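Local coordinates for protein carbohydrate deacetylase Agd3 (Neosartorya fumigata, PDB 6NWZ) that removes acetyl groups from N-acetylated sugars of the fungal exopolysaccharide galactosaminogalactan, a step required for biofilm formation, and probably relies on a bound metal ion, at residues N454-N459 / N489-T494; R247-T252 / V590-Q595. One frame throughout, in Å; residues are numbered along the deposited sequence.

Both interactions lie within the deacetylase domain, their centres about 13 Å apart and each near the centre of the chain. In sequence they are nested: 247-252 comes first, 454-459 and 489-494 follow, and 590-595 comes last, so interaction 2 closes a loop of more than 300 residues around interaction 1. Interaction 1 pairs two strands of the domain's mixed sheet, 454-456 and 487-492, the second of which brings R491 to the zinc ligand D255. Interaction 2 sets the approach to strand 252-257, which carries D255, against the approach to helix 594-607. The two contacts touch where H594 meets N454 in a weak hydrogen bond.

Interaction 1: residues N454-N459 / N489-T494; sequences NCVGDN and NPRWAT
With CG of N459 turned beside its own backbone N (chi1 -77°), the amide reaches P490, R491 and W492 together; V456 CG2, anti to its backbone N, meets the aliphatic part of R491. OD1 of N459 accepts from R491 N at 3.0 Å, the donor lying 59° out of the amide's carbonyl plane, while N459 N returns a bond to R491 O, so the two residues grip each other twice. ND2 of N459 sits 3.0 Å above the W492 ring plane, offset toward the rim, with amide and ring 83° apart, and it also bonds D541. At the other end C455 O takes two donors from N489: ND2 at 2.8 Å, in the carbonyl plane, and the backbone N from above it. G457 N to N489 O extends this parallel pairing. V456 CG2 packs against CB and CD of R491, and CG1 lies over the centre of the guanidinium face. A water bridges R491 NE and G457 O, while NH2 bonds Q253 and forms a salt bridge with the zinc ligand D255. The strand pairing thus helps to place an arginine that holds D255 from the second shell.

Interaction 2: residues R247-T252 / V590-Q595; sequences RVNLNT and VTITHQ
N249 and I592 cross at a slant, as do N251 and I592, so the two asparagine amides meet the isoleucine chain while bonding the backbone on either side of T591. The N249 amide, its CG anti to the carbonyl carbon (chi1 -73°), sends ND2 to V590 O at 2.7 Å in a nearly straight bond (175°). The oxygen lies within the amide plane, yet the donor stands 39° out of the V590 carbonyl plane. L250 N adds a weak bond to the same oxygen, and V590 N makes another weak one to V248 O. On N251, OD1 accepts from I592 N at 3.2 Å, and ND2 lies 3.8 Å from I592 CG1. I592 CD1 approaches N249 OD1 at 3.8 Å. Between these grips T591 OG1 donates to L250 O at 2.7 Å. V590 CG2 lies over one face of the R247 guanidinium, whose nitrogens form salt bridges with E656 and D661. Beyond I592, T593 is the N-cap of helix 594-607, its OG1 accepting from E596 N. N249 ND2 and T591 OG1 thus give the two short bonds, to carbonyls, and N251 OD1 takes up the I592 N-H, in a buried seam between irregular stretches 247-251 and 590-592.

Interaction 1: residues N454-N459 / N489-T494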
loop_
_atom_site.group_PDB
_atom_site.type_symbol
_atom_site.label_atom_id
_atom_site.label_comp_id
_atom_site.label_asym_id
_atom_site.label_seq_id
_atom_site.Cartn_x
_atom_site.Cartn_y
_atom_site.Cartn_z
ATOM N N ASN A 454 3.080 -3.513 -18.995
ATOM C CA ASN A 454 3.395 -3.403 -17.581
ATOM C C ASN A 454 3.508 -4.798 -16.988
ATOM O O ASN A 454 3.112 -5.796 -17.596
ATOM C CB ASN A 454 2.322 -2.610 -16.837
ATOM C CG ASN A 454 0.970 -3.280 -16.910
ATOM O OD1 ASN A 454 0.699 -4.227 -16.172
ATOM N ND2 ASN A 454 0.123 -2.815 -17.821
ATOM N N CYS A 455 4.039 -4.858 -15.774
ATOM C CA CYS A 455 4.188 -6.131 -15.092
ATOM C C CYS A 455 4.263 -5.867 -13.593
ATOM O O CYS A 455 3.873 -4.795 -13.116
ATOM C CB CYS A 455 5.423 -6.883 -15.613
ATOM S SG CYS A 455 7.007 -6.230 -15.030
ATOM N N VAL A 456 4.781 -6.841 -12.858
ATOM C CA VAL A 456 4.890 -6.757 -11.413
ATOM C C VAL A 456 6.305 -7.170 -11.030
ATOM O O VAL A 456 6.937 -7.988 -11.706
ATOM C CB VAL A 456 3.817 -7.635 -10.726
ATOM C CG1 VAL A 456 4.158 -9.115 -10.830
ATOM C CG2 VAL A 456 3.634 -7.221 -9.302
ATOM N N GLY A 457 6.819 -6.572 -9.958
ATOM C CA GLY A 457 8.202 -6.794 -9.574
ATOM C C GLY A 457 8.375 -7.591 -8.297
ATOM O O GLY A 457 7.643 -8.555 -8.050
ATOM N N ASP A 458 9.349 -7.196 -7.480
ATOM C CA ASP A 458 9.612 -7.861 -6.205
ATOM C C ASP A 458 10.206 -6.826 -5.262
ATOM O O ASP A 458 11.331 -6.366 -5.480
ATOM C CB ASP A 458 10.556 -9.045 -6.383
ATOM C CG ASP A 458 10.771 -9.816 -5.097
ATOM O OD1 ASP A 458 10.022 -9.586 -4.122
ATOM O OD2 ASP A 458 11.695 -10.657 -5.059
ATOM N N ASN A 459 9.461 -6.474 -4.211
ATOM C CA ASN A 459 9.897 -5.422 -3.298
ATOM C C ASN A 459 11.077 -5.824 -2.424
ATOM O O ASN A 459 11.570 -4.972 -1.679
ATOM C CB ASN A 459 8.732 -4.968 -2.419
ATOM C CG ASN A 459 7.771 -4.059 -3.159
ATOM O OD1 ASN A 459 7.838 -3.937 -4.380
ATOM N ND2 ASN A 459 6.871 -3.415 -2.423
ATOM N N ASN A 489 5.409 -2.502 -11.585
ATOM C CA ASN A 489 4.664 -2.113 -10.396
ATOM C C ASN A 489 5.134 -2.924 -9.192
ATOM O O ASN A 489 5.416 -4.119 -9.320
ATOM C CB ASN A 489 3.166 -2.324 -10.601
ATOM C CG ASN A 489 2.643 -1.632 -11.844
ATOM O OD1 ASN A 489 2.445 -0.418 -11.859
ATOM N ND2 ASN A 489 2.412 -2.409 -12.898
ATOM N N PRO A 490 5.222 -2.298 -8.023
ATOM C CA PRO A 490 5.727 -3.003 -6.840
ATOM C C PRO A 490 4.768 -4.081 -6.353
ATOM O O PRO A 490 3.563 -4.053 -6.615
ATOM C CB PRO A 490 5.879 -1.887 -5.801
ATOM C CG PRO A 490 4.927 -0.822 -6.251
ATOM C CD PRO A 490 4.929 -0.880 -7.747
ATOM N N ARG A 491 5.338 -5.047 -5.628
ATOM C CA ARG A 491 4.579 -6.137 -5.026
ATOM C C ARG A 491 5.311 -6.634 -3.788
ATOM O O ARG A 491 6.531 -6.809 -3.805
ATOM C CB ARG A 491 4.366 -7.307 -5.996
ATOM C CG ARG A 491 3.398 -8.378 -5.479
ATOM C CD ARG A 491 2.948 -9.349 -6.578
ATOM N NE ARG A 491 3.978 -10.329 -6.916
ATOM C CZ ARG A 491 3.768 -11.424 -7.644
ATOM N NH1 ARG A 491 4.770 -12.255 -7.894
ATOM N NH2 ARG A 491 2.557 -11.697 -8.120
ATOM N N TRP A 492 4.549 -6.878 -2.729
ATOM C CA TRP A 492 5.084 -7.366 -1.471
ATOM C C TRP A 492 5.181 -8.888 -1.462
ATOM O O TRP A 492 4.350 -9.592 -2.043
ATOM C CB TRP A 492 4.208 -6.908 -0.303
ATOM C CG TRP A 492 4.148 -5.419 -0.124
ATOM C CD1 TRP A 492 3.047 -4.619 -0.251
ATOM C CD2 TRP A 492 5.236 -4.551 0.218
ATOM N NE1 TRP A 492 3.383 -3.309 -0.007
ATOM C CE2 TRP A 492 4.720 -3.241 0.284
ATOM C CE3 TRP A 492 6.595 -4.756 0.476
ATOM C CZ2 TRP A 492 5.516 -2.141 0.595
ATOM C CZ3 TRP A 492 7.383 -3.661 0.786
ATOM C CH2 TRP A 492 6.840 -2.372 0.841
ATOM N N ALA A 493 6.208 -9.388 -0.783
ATOM C CA ALA A 493 6.352 -10.806 -0.499
ATOM C C ALA A 493 5.964 -11.072 0.948
ATOM O O ALA A 493 6.074 -10.197 1.810
ATOM C CB ALA A 493 7.784 -11.281 -0.751
ATOM N N THR A 494 5.498 -12.288 1.208
ATOM C CA THR A 494 5.045 -12.679 2.533
ATOM C C THR A 494 5.779 -13.940 2.966
ATOM O O THR A 494 6.438 -14.610 2.165
ATOM C CB THR A 494 3.529 -12.915 2.560
ATOM O OG1 THR A 494 3.209 -14.026 1.712
ATOM C CG2 THR A 494 2.794 -11.686 2.058
HETATM O O HOH W 1 6.581 -10.521 -6.261
#

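Interaction 2: residues R247-T252 / V590-Q595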
loop_
_atom_site.group_PDB
_atom_site.type_symbol
_atom_site.label_atom_id
_atom_site.label_comp_id
_atom_site.label_asym_id
_atom_site.label_seq_id
_atom_site.Cartn_x
_atom_site.Cartn_y
_atom_site.Cartn_z
ATOM N N ARG A 247 -7.025 5.907 -0.325
ATOM C CA ARG A 247 -7.568 4.628 -0.763
ATOM C C ARG A 247 -6.621 3.511 -0.345
ATOM O O ARG A 247 -5.400 3.669 -0.416
ATOM C CB ARG A 247 -7.784 4.621 -2.285
ATOM C CG ARG A 247 -8.036 3.249 -2.903
ATOM C CD ARG A 247 -9.386 2.673 -2.506
ATOM N NE ARG A 247 -10.492 3.464 -3.034
ATOM C CZ ARG A 247 -11.305 4.203 -2.287
ATOM N NH1 ARG A 247 -11.148 4.246 -0.970
ATOM N NH2 ARG A 247 -12.284 4.892 -2.858
ATOM N N VAL A 248 -7.183 2.389 0.103
ATOM C CA VAL A 248 -6.410 1.198 0.442
ATOM C C VAL A 248 -6.831 0.074 -0.493
ATOM O O VAL A 248 -8.002 -0.330 -0.499
ATOM C CB VAL A 248 -6.595 0.783 1.909
ATOM C CG1 VAL A 248 -5.892 -0.544 2.175
ATOM C CG2 VAL A 248 -6.052 1.851 2.828
ATOM N N ASN A 249 -5.886 -0.426 -1.285
ATOM C CA ASN A 249 -6.141 -1.542 -2.184
ATOM C C ASN A 249 -5.600 -2.827 -1.574
ATOM O O ASN A 249 -4.504 -2.844 -1.008
ATOM C CB ASN A 249 -5.504 -1.316 -3.559
ATOM C CG ASN A 249 -6.229 -0.268 -4.385
ATOM O OD1 ASN A 249 -5.613 0.675 -4.887
ATOM N ND2 ASN A 249 -7.539 -0.435 -4.542
ATOM N N LEU A 250 -6.371 -3.902 -1.696
ATOM C CA LEU A 250 -5.954 -5.222 -1.230
ATOM C C LEU A 250 -5.979 -6.173 -2.427
ATOM O O LEU A 250 -6.996 -6.812 -2.707
ATOM C CB LEU A 250 -6.843 -5.714 -0.101
ATOM C CG LEU A 250 -6.439 -7.060 0.494
ATOM C CD1 LEU A 250 -5.022 -6.993 1.055
ATOM C CD2 LEU A 250 -7.441 -7.494 1.556
ATOM N N ASN A 251 -4.852 -6.264 -3.127
ATOM C CA ASN A 251 -4.699 -7.136 -4.284
ATOM C C ASN A 251 -3.835 -8.327 -3.893
ATOM O O ASN A 251 -2.676 -8.152 -3.504
ATOM C CB ASN A 251 -4.074 -6.383 -5.456
ATOM C CG ASN A 251 -4.874 -5.164 -5.858
ATOM O OD1 ASN A 251 -6.035 -5.017 -5.477
ATOM N ND2 ASN A 251 -4.259 -4.283 -6.639
ATOM N N THR A 252 -4.396 -9.531 -4.003
ATOM C CA THR A 252 -3.705 -10.762 -3.628
ATOM C C THR A 252 -3.613 -11.661 -4.855
ATOM O O THR A 252 -4.620 -12.235 -5.288
ATOM C CB THR A 252 -4.426 -11.466 -2.478
ATOM O OG1 THR A 252 -5.744 -11.844 -2.893
ATOM C CG2 THR A 252 -4.540 -10.536 -1.285
ATOM N N VAL A 590 -10.675 -2.125 -1.318
ATOM C CA VAL A 590 -11.087 -2.243 -2.710
ATOM C C VAL A 590 -10.017 -3.008 -3.473
ATOM O O VAL A 590 -8.853 -2.591 -3.507
ATOM C CB VAL A 590 -11.336 -0.870 -3.348
ATOM C CG1 VAL A 590 -11.766 -1.048 -4.775
ATOM C CG2 VAL A 590 -12.395 -0.118 -2.562
ATOM N N THR A 591 -10.408 -4.131 -4.073
ATOM C CA THR A 591 -9.534 -4.890 -4.956
ATOM C C THR A 591 -9.746 -4.416 -6.388
ATOM O O THR A 591 -10.889 -4.247 -6.829
ATOM C CB THR A 591 -9.809 -6.395 -4.853
ATOM O OG1 THR A 591 -9.539 -6.852 -3.523
ATOM C CG2 THR A 591 -8.939 -7.173 -5.826
ATOM N N ILE A 592 -8.645 -4.181 -7.104
ATOM C CA ILE A 592 -8.689 -3.831 -8.516
ATOM C C ILE A 592 -7.778 -4.785 -9.274
ATOM O O ILE A 592 -6.855 -5.378 -8.711
ATOM C CB ILE A 592 -8.284 -2.364 -8.775
ATOM C CG1 ILE A 592 -6.871 -2.093 -8.261
ATOM C CG2 ILE A 592 -9.253 -1.427 -8.099
ATOM C CD1 ILE A 592 -6.459 -0.642 -8.374
ATOM N N THR A 593 -8.054 -4.935 -10.569
ATOM C CA THR A 593 -7.270 -5.844 -11.388
ATOM C C THR A 593 -5.849 -5.317 -11.562
ATOM O O THR A 593 -5.560 -4.138 -11.340
ATOM C CB THR A 593 -7.910 -6.046 -12.762
ATOM O OG1 THR A 593 -7.728 -4.869 -13.558
ATOM C CG2 THR A 593 -9.393 -6.343 -12.622
ATOM N N HIS A 594 -4.954 -6.224 -11.957
ATOM C CA HIS A 594 -3.574 -5.836 -12.221
ATOM C C HIS A 594 -3.517 -4.700 -13.232
ATOM O O HIS A 594 -2.738 -3.754 -13.076
ATOM C CB HIS A 594 -2.784 -7.051 -12.711
ATOM C CG HIS A 594 -1.377 -6.746 -13.121
ATOM N ND1 HIS A 594 -0.286 -7.142 -12.380
ATOM C CD2 HIS A 594 -0.883 -6.107 -14.208
ATOM C CE1 HIS A 594 0.821 -6.748 -12.986
ATOM N NE2 HIS A 594 0.486 -6.118 -14.097
ATOM N N GLN A 595 -4.362 -4.770 -14.266
ATOM C CA GLN A 595 -4.418 -3.714 -15.271
ATOM C C GLN A 595 -4.854 -2.387 -14.659
ATOM O O GLN A 595 -4.254 -1.342 -14.937
ATOM C CB GLN A 595 -5.364 -4.133 -16.396
ATOM C CG GLN A 595 -5.467 -3.142 -17.539
ATOM C CD GLN A 595 -5.998 -3.775 -18.813
ATOM O OE1 GLN A 595 -6.014 -4.998 -18.953
ATOM N NE2 GLN A 595 -6.436 -2.944 -19.750
#